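Local coordinates for zinc uptake regulation protein (Escherichia coli, PDB 4MTE), which represses zinc-uptake genes of the znuACB operon by binding their operator DNA when loaded with zinc, at residues D[22-26]-D[27-31]; D[69-73]-D[74-78]. All blocks are in the same frame, centred on the assembly; numbering follows the deposited sequence.

How the contacts relate
Both contacts are local turns in the winged-helix DNA-binding part of this Fur-family repressor, with centres about 12 Å apart. Contact 1 comes first along the chain and covers the loop after helix 6-20 and the opening turns of helix 26-36. Contact 2 follows, where helix 60-72 ends and strand 76-79 of the small antiparallel sheet begins. They touch directly: Phe69 lies against Arg28 in a cation-pi contact, and Val31 packs on Leu70, so helices 26-36 and 60-72 are pressed together. Contact 1 bonds two successive phosphates of chain E, contact 2 one phosphate of chain F, while contact 2 also supplies His77 to a zinc site, putting metal and DNA contacts on one short strand.

Contact 1: residues D[22-26]-D[27-31]; sequences VRLTP and QRLEV. With nucleotides of chain E.
Arg28 sends CG away from its own carbonyl carbon (chi1 -61°) and then runs extended to NE, which carries its guanidinium past the Thr25 side chain and back to the loop. There NH1 donates to Arg23 O at 2.6 Å, the acceptor lying close to the guanidinium plane and the donor in the carbonyl plane. The same NH1 donates to OP1 of DG5 of chain E at 3.0 Å, so loop carbonyl and phosphate together fix the rotation of the group. Thr25, the N-cap of helix 26-36 in the DNA-binding winged-helix domain, holds OG1 between its backbone N and carbonyl carbon (chi1 61°), where it accepts a weak 3.4 Å bond from Arg28 N and donates to OP1 of DT6 of chain E at 3.1 Å. Behind the cap, Leu29 N bonds to Thr25 O and Glu30 N to Pro26 O, the first turns of the helix. Leu24 folds CD2 onto Leu29 CD1 at 3.7 Å, the two side chains crossing at about a right angle, with Glu14 and Cys17 of helix 6-20 alongside. The Arg23 guanidinium turns one face to the DNA sugar-phosphate backbone, with DA4 O3' and DG5 C5' of chain E lying over it, off centre.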
loop_
_atom_site.group_PDB
_atom_site.type_symbol
_atom_site.label_atom_id
_atom_site.label_comp_id
_atom_site.label_asym_id
_atom_site.label_seq_id
_atom_site.Cartn_x
_atom_site.Cartn_y
_atom_site.Cartn_z
ATOM N N VAL D 22 -13.354 -31.701 21.949
ATOM C CA VAL D 22 -13.351 -30.689 20.900
ATOM C C VAL D 22 -13.018 -31.386 19.589
ATOM O O VAL D 22 -12.358 -32.425 19.584
ATOM C CB VAL D 22 -12.344 -29.556 21.187
ATOM C CG1 VAL D 22 -12.727 -28.827 22.474
ATOM C CG2 VAL D 22 -10.919 -30.098 21.269
ATOM N N ARG D 23 -13.470 -30.815 18.479
ATOM C CA ARG D 23 -13.385 -31.493 17.193
ATOM C C ARG D 23 -12.139 -31.089 16.422
ATOM O O ARG D 23 -12.014 -29.949 15.979
ATOM C CB ARG D 23 -14.628 -31.188 16.362
ATOM C CG ARG D 23 -15.922 -31.306 17.138
ATOM C CD ARG D 23 -17.096 -31.417 16.194
ATOM N NE ARG D 23 -18.315 -30.840 16.751
ATOM C CZ ARG D 23 -19.399 -30.558 16.036
ATOM N NH1 ARG D 23 -19.419 -30.798 14.730
ATOM N NH2 ARG D 23 -20.462 -30.033 16.625
ATOM N N LEU D 24 -11.218 -32.035 16.266
ATOM C CA LEU D 24 -10.050 -31.832 15.421
ATOM C C LEU D 24 -10.384 -32.297 14.007
ATOM O O LEU D 24 -10.041 -33.408 13.603
ATOM C CB LEU D 24 -8.845 -32.597 15.966
ATOM C CG LEU D 24 -7.527 -32.328 15.238
ATOM C CD1 LEU D 24 -7.075 -30.882 15.438
ATOM C CD2 LEU D 24 -6.465 -33.304 15.711
ATOM N N THR D 25 -11.065 -31.431 13.264
ATOM C CA THR D 25 -11.575 -31.765 11.941
ATOM C C THR D 25 -10.450 -32.007 10.933
ATOM O O THR D 25 -9.295 -31.669 11.197
ATOM C CB THR D 25 -12.473 -30.629 11.411
ATOM O OG1 THR D 25 -11.707 -29.422 11.311
ATOM C CG2 THR D 25 -13.661 -30.401 12.340
ATOM N N PRO D 26 -10.786 -32.607 9.776
ATOM C CA PRO D 26 -9.847 -32.780 8.661
ATOM C C PRO D 26 -9.117 -31.493 8.288
ATOM O O PRO D 26 -7.905 -31.530 8.079
ATOM C CB PRO D 26 -10.758 -33.224 7.519
ATOM C CG PRO D 26 -11.837 -33.994 8.202
ATOM C CD PRO D 26 -12.063 -33.298 9.520
ATOM N N GLN D 27 -9.840 -30.380 8.207
ATOM C CA GLN D 27 -9.228 -29.095 7.884
ATOM C C GLN D 27 -8.191 -28.704 8.924
ATOM O O GLN D 27 -7.025 -28.499 8.600
ATOM C CB GLN D 27 -10.282 -27.991 7.791
ATOM C CG GLN D 27 -10.980 -27.906 6.448
ATOM C CD GLN D 27 -11.696 -26.585 6.251
ATOM O OE1 GLN D 27 -11.956 -25.856 7.209
ATOM N NE2 GLN D 27 -12.017 -26.267 5.003
ATOM N N ARG D 28 -8.631 -28.599 10.173
ATOM C CA ARG D 28 -7.767 -28.189 11.273
ATOM C C ARG D 28 -6.551 -29.107 11.362
ATOM O O ARG D 28 -5.430 -28.663 11.634
ATOM C CB ARG D 28 -8.559 -28.215 12.581
ATOM C CG ARG D 28 -9.755 -27.274 12.578
ATOM C CD ARG D 28 -10.722 -27.557 13.717
ATOM N NE ARG D 28 -11.765 -26.538 13.808
ATOM C CZ ARG D 28 -12.753 -26.543 14.698
ATOM N NH1 ARG D 28 -12.849 -27.518 15.590
ATOM N NH2 ARG D 28 -13.649 -25.566 14.693
ATOM N N LEU D 29 -6.782 -30.387 11.097
ATOM C CA LEU D 29 -5.723 -31.386 11.089
ATOM C C LEU D 29 -4.731 -31.108 9.959
ATOM O O LEU D 29 -3.515 -31.077 10.175
ATOM C CB LEU D 29 -6.335 -32.777 10.913
ATOM C CG LEU D 29 -5.405 -33.979 11.061
ATOM C CD1 LEU D 29 -4.815 -34.048 12.466
ATOM C CD2 LEU D 29 -6.163 -35.253 10.724
ATOM N N GLU D 30 -5.265 -30.903 8.756
ATOM C CA GLU D 30 -4.450 -30.602 7.580
ATOM C C GLU D 30 -3.605 -29.360 7.831
ATOM O O GLU D 30 -2.414 -29.325 7.521
ATOM C CB GLU D 30 -5.334 -30.381 6.348
ATOM C CG GLU D 30 -4.569 -29.968 5.089
ATOM C CD GLU D 30 -3.650 -31.058 4.568
ATOM O OE1 GLU D 30 -3.830 -32.231 4.958
ATOM O OE2 GLU D 30 -2.750 -30.740 3.764
ATOM N N VAL D 31 -4.234 -28.338 8.397
ATOM C CA VAL D 31 -3.543 -27.097 8.706
ATOM C C VAL D 31 -2.428 -27.390 9.696
ATOM O O VAL D 31 -1.285 -26.970 9.504
ATOM C CB VAL D 31 -4.511 -26.044 9.291
ATOM C CG1 VAL D 31 -3.753 -24.814 9.779
ATOM C CG2 VAL D 31 -5.548 -25.647 8.251
ATOM P P DG E 5 -16.695 -26.375 16.277
ATOM O OP1 DG E 5 -15.666 -27.380 16.628
ATOM O OP2 DG E 5 -16.497 -24.956 16.654
ATOM O "O5'" DG E 5 -16.946 -26.442 14.701
ATOM C "C5'" DG E 5 -17.246 -27.702 14.117
ATOM C "C4'" DG E 5 -17.560 -27.568 12.639
ATOM O "O4'" DG E 5 -18.838 -26.905 12.485
ATOM C "C3'" DG E 5 -16.542 -26.771 11.830
ATOM O "O3'" DG E 5 -15.952 -27.650 10.871
ATOM C "C2'" DG E 5 -17.340 -25.615 11.213
ATOM C "C1'" DG E 5 -18.797 -26.033 11.377
ATOM N N9 DG E 5 -19.745 -24.954 11.646
ATOM C C8 DG E 5 -19.817 -24.164 12.769
ATOM N N7 DG E 5 -20.784 -23.289 12.727
ATOM C C5 DG E 5 -21.396 -23.522 11.500
ATOM C C6 DG E 5 -22.504 -22.885 10.894
ATOM O O6 DG E 5 -23.190 -21.955 11.338
ATOM N N1 DG E 5 -22.797 -23.430 9.644
ATOM C C2 DG E 5 -22.105 -24.462 9.053
ATOM N N2 DG E 5 -22.522 -24.865 7.843
ATOM N N3 DG E 5 -21.064 -25.068 9.608
ATOM C C4 DG E 5 -20.770 -24.547 10.825
ATOM P P DT E 6 -14.763 -27.145 9.916
ATOM O OP1 DT E 6 -13.964 -28.325 9.522
ATOM O OP2 DT E 6 -14.093 -26.002 10.578
ATOM O "O5'" DT E 6 -15.528 -26.607 8.624
ATOM C "C5'" DT E 6 -16.499 -27.464 8.028
ATOM C "C4'" DT E 6 -17.127 -26.830 6.803
ATOM O "O4'" DT E 6 -18.171 -25.916 7.221
ATOM C "C3'" DT E 6 -16.166 -26.037 5.922
ATOM O "O3'" DT E 6 -16.246 -26.566 4.603
ATOM C "C2'" DT E 6 -16.643 -24.590 6.058
ATOM C "C1'" DT E 6 -18.113 -24.757 6.420
ATOM N N1 DT E 6 -18.735 -23.649 7.213
ATOM C C2 DT E 6 -19.913 -23.101 6.764
ATOM O O2 DT E 6 -20.491 -23.447 5.746
ATOM N N3 DT E 6 -20.405 -22.109 7.564
ATOM C C4 DT E 6 -19.878 -21.605 8.737
ATOM O O4 DT E 6 -20.440 -20.698 9.358
ATOM C C5 DT E 6 -18.643 -22.226 9.156
ATOM C C7 DT E 6 -17.954 -21.782 10.415
ATOM C C6 DT E 6 -18.143 -23.206 8.384
ATOM P P DA E 4 -21.200 -24.084 20.913
ATOM O OP1 DA E 4 -20.249 -24.380 22.006
ATOM O OP2 DA E 4 -21.567 -22.681 20.615
ATOM O "O5'" DA E 4 -20.640 -24.770 19.582
ATOM C "C5'" DA E 4 -20.438 -26.179 19.563
ATOM C "C4'" DA E 4 -20.137 -26.668 18.158
ATOM O "O4'" DA E 4 -21.316 -26.500 17.327
ATOM C "C3'" DA E 4 -19.000 -25.927 17.462
ATOM O "O3'" DA E 4 -18.089 -26.868 16.904
ATOM C "C2'" DA E 4 -19.702 -25.082 16.403
ATOM C "C1'" DA E 4 -20.956 -25.890 16.104
ATOM N N9 DA E 4 -22.086 -25.096 15.627
ATOM C C8 DA E 4 -22.690 -24.045 16.257
ATOM N N7 DA E 4 -23.689 -23.525 15.583
ATOM C C5 DA E 4 -23.744 -24.289 14.432
ATOM C C6 DA E 4 -24.586 -24.248 13.305
ATOM N N6 DA E 4 -25.576 -23.362 13.160
ATOM N N1 DA E 4 -24.369 -25.157 12.333
ATOM C C2 DA E 4 -23.377 -26.040 12.485
ATOM N N3 DA E 4 -22.522 -26.176 13.494
ATOM C C4 DA E 4 -22.763 -25.261 14.443
#

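Contact 2: residues D[69-73]-D[74-78]; sequences FLLEQ and GFVHK. With ZN (zinc ion), chain N; nucleotides of chain F.
Backbone hydrogen bonds to Leu70 O and Leu71 O close off helix 60-72. Phe75 N donates to Leu70 O at 2.9 Å, nearly in line with the C=O bond, and Val76 N adds a weak bond to the same oxygen. Gly74 N gives a weak 3.1 Å bond to Leu71 O. Gly74 has positive phi (84°), and a CB there would run into Gln73 O.

The apolar contacts flank this turn. Gln73 lays its CB over one face of the Phe75 ring, a CH-pi contact 4.0 Å from the centroid, while Leu70 CD2 meets the ring edge in its plane, 3.9 Å from CD2 of Phe75. With chi1 -55°, Phe75 puts CG beside its backbone N and turns the ring back under the helix end, where Ala13 and Cys17 of helix 6-20 also touch it. Cutting Phe75 back to an alanine would probably leave Leu70 CD2 facing a gap and Gln73 CB without its aromatic cover. Next along, Val76 packs CG2 on Leu70 CB at 3.6 Å, and Leu71 reaches along the start of the strand with CD2, lying against Val76 O and, more loosely, Val76 CG1.

The remaining contacts are polar or to metal. His77 binds zinc through NE2 at 2.0 Å, joined by Cys88, His96 and Glu111. Lys78, extended until a bend at its last torsion, brings NZ within 2.7 Å of OP1 of DA21 of chain F and donates a hydrogen bond to that phosphate. Back at the helix end, the Gln73 amide turns away to Arg20, which bonds its OE1.

A Schellman motif thus ends the helix and leads through Phe75 into strand 76-79, the first wing strand of a winged-helix domain, here carrying a zinc ligand, His77, next to a lysine that bonds a DNA phosphate.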
loop_
_atom_site.group_PDB
_atom_site.type_symbol
_atom_site.label_atom_id
_atom_site.label_comp_id
_atom_site.label_asym_id
_atom_site.label_seq_id
_atom_site.Cartn_x
_atom_site.Cartn_y
_atom_site.Cartn_z
ATOM N N PHE D 69 -8.778 -21.984 16.356
ATOM C CA PHE D 69 -8.963 -23.240 17.081
ATOM C C PHE D 69 -7.640 -23.771 17.643
ATOM O O PHE D 69 -7.519 -24.037 18.844
ATOM C CB PHE D 69 -9.594 -24.294 16.169
ATOM C CG PHE D 69 -9.684 -25.660 16.794
ATOM C CD1 PHE D 69 -10.754 -25.998 17.606
ATOM C CD2 PHE D 69 -8.698 -26.606 16.571
ATOM C CE1 PHE D 69 -10.836 -27.252 18.182
ATOM C CE2 PHE D 69 -8.779 -27.861 17.145
ATOM C CZ PHE D 69 -9.849 -28.183 17.949
ATOM N N LEU D 70 -6.652 -23.919 16.764
ATOM C CA LEU D 70 -5.344 -24.447 17.144
ATOM C C LEU D 70 -4.675 -23.578 18.206
ATOM O O LEU D 70 -3.980 -24.083 19.088
ATOM C CB LEU D 70 -4.443 -24.548 15.911
ATOM C CG LEU D 70 -4.934 -25.489 14.809
ATOM C CD1 LEU D 70 -4.119 -25.295 13.537
ATOM C CD2 LEU D 70 -4.888 -26.943 15.271
ATOM N N LEU D 71 -4.894 -22.272 18.121
ATOM C CA LEU D 71 -4.356 -21.340 19.106
ATOM C C LEU D 71 -5.050 -21.539 20.440
ATOM O O LEU D 71 -4.409 -21.574 21.489
ATOM C CB LEU D 71 -4.557 -19.899 18.646
ATOM C CG LEU D 71 -3.571 -19.386 17.599
ATOM C CD1 LEU D 71 -4.123 -18.143 16.916
ATOM C CD2 LEU D 71 -2.226 -19.101 18.249
ATOM N N GLU D 72 -6.370 -21.664 20.389
ATOM C CA GLU D 72 -7.162 -21.860 21.593
ATOM C C GLU D 72 -6.786 -23.164 22.294
ATOM O O GLU D 72 -6.692 -23.208 23.519
ATOM C CB GLU D 72 -8.652 -21.854 21.252
ATOM C CG GLU D 72 -9.568 -21.772 22.463
ATOM C CD GLU D 72 -11.035 -21.697 22.083
ATOM O OE1 GLU D 72 -11.335 -21.631 20.872
ATOM O OE2 GLU D 72 -11.886 -21.704 22.997
ATOM N N GLN D 73 -6.566 -24.222 21.517
ATOM C CA GLN D 73 -6.177 -25.513 22.087
ATOM C C GLN D 73 -4.683 -25.586 22.424
ATOM O O GLN D 73 -4.224 -26.565 23.010
ATOM C CB GLN D 73 -6.575 -26.658 21.149
ATOM C CG GLN D 73 -8.081 -26.762 20.915
ATOM C CD GLN D 73 -8.870 -26.861 22.210
ATOM O OE1 GLN D 73 -8.466 -27.552 23.144
ATOM N NE2 GLN D 73 -9.997 -26.160 22.276
ATOM N N GLY D 74 -3.932 -24.555 22.052
ATOM C CA GLY D 74 -2.552 -24.417 22.492
ATOM C C GLY D 74 -1.528 -25.180 21.670
ATOM O O GLY D 74 -0.391 -25.360 22.107
ATOM N N PHE D 75 -1.919 -25.618 20.478
ATOM C CA PHE D 75 -1.017 -26.348 19.592
ATOM C C PHE D 75 -0.131 -25.393 18.801
ATOM O O PHE D 75 0.949 -25.770 18.343
ATOM C CB PHE D 75 -1.823 -27.220 18.627
ATOM C CG PHE D 75 -2.766 -28.162 19.314
ATOM C CD1 PHE D 75 -2.423 -28.740 20.523
ATOM C CD2 PHE D 75 -3.997 -28.460 18.761
ATOM C CE1 PHE D 75 -3.285 -29.600 21.163
ATOM C CE2 PHE D 75 -4.864 -29.322 19.401
ATOM C CZ PHE D 75 -4.505 -29.891 20.603
ATOM N N VAL D 76 -0.595 -24.156 18.653
ATOM C CA VAL D 76 0.094 -23.152 17.849
ATOM C C VAL D 76 0.320 -21.884 18.665
ATOM O O VAL D 76 -0.447 -21.576 19.576
ATOM C CB VAL D 76 -0.725 -22.817 16.574
ATOM C CG1 VAL D 76 -0.078 -21.688 15.770
ATOM C CG2 VAL D 76 -0.891 -24.063 15.710
ATOM N N HIS D 77 1.399 -21.176 18.343
ATOM C CA HIS D 77 1.657 -19.850 18.887
ATOM C C HIS D 77 1.673 -18.842 17.753
ATOM O O HIS D 77 2.113 -19.144 16.636
ATOM C CB HIS D 77 3.001 -19.800 19.609
ATOM C CG HIS D 77 3.070 -20.677 20.819
ATOM N ND1 HIS D 77 2.279 -20.480 21.927
ATOM C CD2 HIS D 77 3.847 -21.751 21.093
ATOM C CE1 HIS D 77 2.559 -21.401 22.833
ATOM N NE2 HIS D 77 3.506 -22.182 22.352
ATOM N N LYS D 78 1.189 -17.644 18.054
ATOM C CA LYS D 78 1.293 -16.520 17.145
ATOM C C LYS D 78 2.580 -15.769 17.453
ATOM O O LYS D 78 2.857 -15.445 18.609
ATOM C CB LYS D 78 0.097 -15.585 17.322
ATOM C CG LYS D 78 0.099 -14.397 16.378
ATOM C CD LYS D 78 -1.065 -13.468 16.664
ATOM C CE LYS D 78 -1.137 -12.335 15.657
ATOM N NZ LYS D 78 -1.455 -12.835 14.293
HETATM ZN ZN ZN N . 4.699 -23.668 23.013
ATOM P P DA F 21 -2.518 -11.461 10.800
ATOM O OP1 DA F 21 -2.122 -11.234 12.205
ATOM O OP2 DA F 21 -2.207 -12.741 10.130
ATOM O "O5'" DA F 21 -4.091 -11.232 10.701
ATOM C "C5'" DA F 21 -4.611 -10.028 11.230
ATOM C "C4'" DA F 21 -6.106 -9.927 10.996
ATOM O "O4'" DA F 21 -6.371 -9.816 9.578
ATOM C "C3'" DA F 21 -6.936 -11.118 11.470
ATOM O "O3'" DA F 21 -7.647 -10.705 12.626
ATOM C "C2'" DA F 21 -7.845 -11.468 10.286
ATOM C "C1'" DA F 21 -7.698 -10.252 9.381
ATOM N N9 DA F 21 -7.901 -10.480 7.955
ATOM C C8 DA F 21 -7.088 -11.144 7.077
ATOM N N7 DA F 21 -7.547 -11.167 5.845
ATOM C C5 DA F 21 -8.738 -10.464 5.924
ATOM C C6 DA F 21 -9.717 -10.123 4.970
ATOM N N6 DA F 21 -9.663 -10.451 3.674
ATOM N N1 DA F 21 -10.775 -9.417 5.407
ATOM C C2 DA F 21 -10.857 -9.073 6.694
ATOM N N3 DA F 21 -10.006 -9.332 7.679
ATOM C C4 DA F 21 -8.966 -10.035 7.218
#